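Local structure of Bpsl1147 (Burkholderia pseudomallei, 5A4O) at residues Q19-S24 with V36-V41. The protein is a homolog of the eukaryotic transcription coactivator PC4 and probably binds DNA, single-stranded DNA in particular. Sequence-based numbering, arbitrary orientation.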
ATOM      1  N   GLN A  19       5.959   6.775  12.653  1.00 16.71           N
ATOM      2  CA  GLN A  19       5.344   6.420  11.376  1.00 16.45           C
ATOM      3  C   GLN A  19       4.560   5.136  11.555  1.00 15.50           C
ATOM      4  O   GLN A  19       4.978   4.236  12.301  1.00 15.11           O
ATOM      5  CB  GLN A  19       6.408   6.169  10.308  1.00 18.35           C
ATOM      6  CG  GLN A  19       7.363   7.321  10.065  1.00 21.62           C
ATOM      7  CD  GLN A  19       8.037   7.247   8.716  1.00 25.11           C
ATOM      8  OE1 GLN A  19       8.365   6.175   8.205  1.00 28.32           O
ATOM      9  NE2 GLN A  19       8.248   8.413   8.118  1.00 31.07           N
ATOM     10  N   ARG A  20       3.422   5.058  10.885  1.00 15.24           N
ATOM     11  CA  ARG A  20       2.614   3.849  10.881  1.00 14.30           C
ATOM     12  C   ARG A  20       2.059   3.694   9.516  1.00 13.29           C
ATOM     13  O   ARG A  20       2.012   4.652   8.753  1.00 12.11           O
ATOM     14  CB  ARG A  20       1.465   3.966  11.869  1.00 14.75           C
ATOM     15  CG  ARG A  20       1.901   4.061  13.295  1.00 15.21           C
ATOM     16  CD  ARG A  20       0.687   4.201  14.201  1.00 16.54           C
ATOM     17  NE  ARG A  20       1.088   4.449  15.563  1.00 18.80           N
ATOM     18  CZ  ARG A  20       0.253   4.674  16.573  1.00 20.69           C
ATOM     19  NH1 ARG A  20      -1.057   4.679  16.392  1.00 20.14           N
ATOM     20  NH2 ARG A  20       0.747   4.912  17.772  1.00 21.68           N
ATOM     21  N   ILE A  21       1.676   2.474   9.193  1.00 13.16           N
ATOM     22  CA  ILE A  21       0.917   2.213   7.988  1.00 13.85           C
ATOM     23  C   ILE A  21      -0.535   1.980   8.423  1.00 12.98           C
ATOM     24  O   ILE A  21      -0.830   0.995   9.118  1.00 13.17           O
ATOM     25  CB  ILE A  21       1.429   1.003   7.210  1.00 14.64           C
ATOM     26  CG1 ILE A  21       2.895   1.179   6.794  1.00 17.04           C
ATOM     27  CG2 ILE A  21       0.501   0.709   6.025  1.00 15.31           C
ATOM     28  CD1 ILE A  21       3.163   2.297   5.813  1.00 19.06           C
ATOM     29  N   ARG A  22      -1.435   2.889   8.021  1.00 12.13           N
ATOM     30  CA  ARG A  22      -2.855   2.808   8.384  1.00 12.10           C
ATOM     31  C   ARG A  22      -3.679   2.216   7.244  1.00 11.41           C
ATOM     32  O   ARG A  22      -3.584   2.657   6.102  1.00 10.92           O
ATOM     33  CB  ARG A  22      -3.387   4.196   8.748  1.00 14.29           C
ATOM     34  CG  ARG A  22      -4.884   4.204   9.150  1.00 16.00           C
ATOM     35  CD  ARG A  22      -5.442   5.587   9.540  1.00 19.05           C
ATOM     36  NE  ARG A  22      -6.919   5.539   9.868  1.00 23.35           N
ATOM     37  CZ  ARG A  22      -7.940   6.058   9.146  1.00 22.96           C
ATOM     38  NH1 ARG A  22      -7.744   6.738   8.021  1.00 25.01           N
ATOM     39  NH2 ARG A  22      -9.194   5.932   9.581  1.00 24.38           N
ATOM     40  N   ILE A  23      -4.467   1.198   7.553  1.00 10.63           N
ATOM     41  CA  ILE A  23      -5.309   0.560   6.585  1.00 10.70           C
ATOM     42  C   ILE A  23      -6.688   0.965   7.019  1.00 11.01           C
ATOM     43  O   ILE A  23      -7.066   0.706   8.170  1.00 11.86           O
ATOM     44  CB  ILE A  23      -5.150  -0.975   6.627  1.00 11.10           C
ATOM     45  CG1 ILE A  23      -3.707  -1.351   6.201  1.00 11.45           C
ATOM     46  CG2 ILE A  23      -6.166  -1.645   5.714  1.00 11.14           C
ATOM     47  CD1 ILE A  23      -3.396  -2.814   6.321  1.00 12.13           C
ATOM     48  N   SER A  24      -7.397   1.665   6.139  1.00 10.73           N
ATOM     49  CA  SER A  24      -8.706   2.216   6.465  1.00 12.06           C
ATOM     50  C   SER A  24      -9.712   1.865   5.355  1.00 12.67           C
ATOM     51  O   SER A  24      -9.342   1.498   4.239  1.00 12.08           O
ATOM     52  CB  SER A  24      -8.597   3.712   6.723  1.00 13.01           C
ATOM     53  OG  SER A  24      -8.191   4.411   5.556  1.00 14.65           O
ATOM     54  N   VAL A  36      -4.442   2.385   2.008  1.00 13.19           N
ATOM     55  CA  VAL A  36      -3.263   1.849   2.692  1.00 12.73           C
ATOM     56  C   VAL A  36      -2.242   2.957   2.621  1.00 11.68           C
ATOM     57  O   VAL A  36      -1.841   3.330   1.534  1.00 10.33           O
ATOM     58  CB  VAL A  36      -2.715   0.600   1.988  1.00 13.42           C
ATOM     59  CG1 VAL A  36      -1.471   0.095   2.675  1.00 13.48           C
ATOM     60  CG2 VAL A  36      -3.792  -0.475   1.916  1.00 14.28           C
ATOM     61  N   ARG A  37      -1.853   3.520   3.762  1.00 11.21           N
ATOM     62  CA  ARG A  37      -1.190   4.855   3.731  1.00 11.76           C
ATOM     63  C   ARG A  37      -0.258   5.052   4.871  1.00 11.59           C
ATOM     64  O   ARG A  37      -0.609   4.768   6.009  1.00 11.93           O
ATOM     65  CB  ARG A  37      -2.255   5.967   3.785  1.00 12.61           C
ATOM     66  CG  ARG A  37      -1.765   7.389   3.433  1.00 12.71           C
ATOM     67  CD  ARG A  37      -2.929   8.330   3.119  1.00 12.32           C
ATOM     68  NE  ARG A  37      -3.677   7.861   1.958  1.00 12.93           N
ATOM     69  CZ  ARG A  37      -3.314   8.009   0.687  1.00 13.10           C
ATOM     70  NH1 ARG A  37      -2.240   8.695   0.331  1.00 13.72           N
ATOM     71  NH2 ARG A  37      -4.087   7.494  -0.264  1.00 14.12           N
ATOM     72  N   LEU A  38       0.921   5.576   4.547  1.00 12.41           N
ATOM     73  CA  LEU A  38       1.870   6.059   5.520  1.00 12.54           C
ATOM     74  C   LEU A  38       1.301   7.305   6.244  1.00 12.57           C
ATOM     75  O   LEU A  38       0.938   8.320   5.614  1.00 12.46           O
ATOM     76  CB  LEU A  38       3.206   6.368   4.844  1.00 13.51           C
ATOM     77  CG  LEU A  38       4.280   6.946   5.774  1.00 14.40           C
ATOM     78  CD1 LEU A  38       4.687   5.870   6.730  1.00 14.78           C
ATOM     79  CD2 LEU A  38       5.479   7.499   5.001  1.00 16.43           C
ATOM     80  N   VAL A  39       1.221   7.204   7.564  1.00 12.33           N
ATOM     81  CA  VAL A  39       0.813   8.298   8.428  1.00 13.69           C
ATOM     82  C   VAL A  39       1.979   8.620   9.361  1.00 14.72           C
ATOM     83  O   VAL A  39       2.726   7.725   9.726  1.00 14.91           O
ATOM     84  CB  VAL A  39      -0.480   7.978   9.198  1.00 13.62           C
ATOM     85  CG1 VAL A  39      -1.591   7.596   8.224  1.00 13.70           C
ATOM     86  CG2 VAL A  39      -0.263   6.868  10.233  1.00 14.09           C
ATOM     87  N   VAL A  40       2.176   9.892   9.656  1.00 16.40           N
ATOM     88  CA  VAL A  40       3.341  10.350  10.413  1.00 19.95           C
ATOM     89  C   VAL A  40       2.979  11.335  11.523  1.00 23.09           C
ATOM     90  O   VAL A  40       2.045  12.066  11.410  1.00 21.81           O
ATOM     91  CB  VAL A  40       4.426  11.024   9.529  1.00 19.08           C
ATOM     92  CG1 VAL A  40       4.884  10.144   8.397  1.00 18.99           C
ATOM     93  CG2 VAL A  40       3.928  12.326   9.021  1.00 19.91           C
ATOM     94  N   VAL A  41       3.757  11.316  12.592  1.00 26.79           N
ATOM     95  CA  VAL A  41       3.414  12.095  13.739  1.00 33.09           C
ATOM     96  C   VAL A  41       3.484  13.567  13.439  1.00 35.96           C
ATOM     97  O   VAL A  41       4.260  14.016  12.659  1.00 34.82           O
ATOM     98  CB  VAL A  41       4.354  11.907  14.925  1.00 34.60           C
ATOM     99  CG1 VAL A  41       3.903  10.884  15.929  1.00 35.94           C
ATOM    100  CG2 VAL A  41       5.782  11.806  14.515  1.00 36.58           C
TER
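Arg20 pairs with Val39 and Arg22 with Arg37 through four backbone hydrogen bonds that join antiparallel strands 19-24 and 36-41, whose axes run at 144° to each other. In the Arg20–Val39 pair, Val39 N gives a nearly straight bond of 2.9 Å to Arg20 O; in the next pair, Arg22 N reaches Arg37 O at 2.9 Å. The non-hydrogen-bonded pair Ile21–Leu38 lies between them, with Gln19–Val40 and Ile23–Val36 beyond at the two ends; the side chains of all three share one face. Ile21 touches two partners there. A chi1 of -59° sets its CG1 beside the backbone N, and the turn at chi2 (-65°) brings CD1 to 4.0 Å from Leu38 CD1, whereas its CG2 branch meets Val36 CG1 at 3.9 Å across the diagonal. Gln19 lies alongside Val40, pointing the same way, with NE2 3.8 Å from Val40 CG1. The two strands form the central hairpin of the four-stranded antiparallel sheet of the PC4-like fold, flanked by strands 8-16 and 47-56. On this face Ile21 and Val36 both pack on Ile54 of the second subunit, which brings the contact to the dimer interface. The other face bears Arg20, Arg22, Arg37 and Val39. Val39 sits astride the two arginine stems of the neighbouring strand, CG2 against Arg20 CB at 3.8 Å and CG1 against Arg22 CB at 3.9 Å. The guanidinium groups of all three arginines lead away from the partner strand: Arg20 forms a salt bridge with Asp12, Arg37 one with Asp35, and Arg22 hydrogen-bonds Ser6 O and Thr9 OG1.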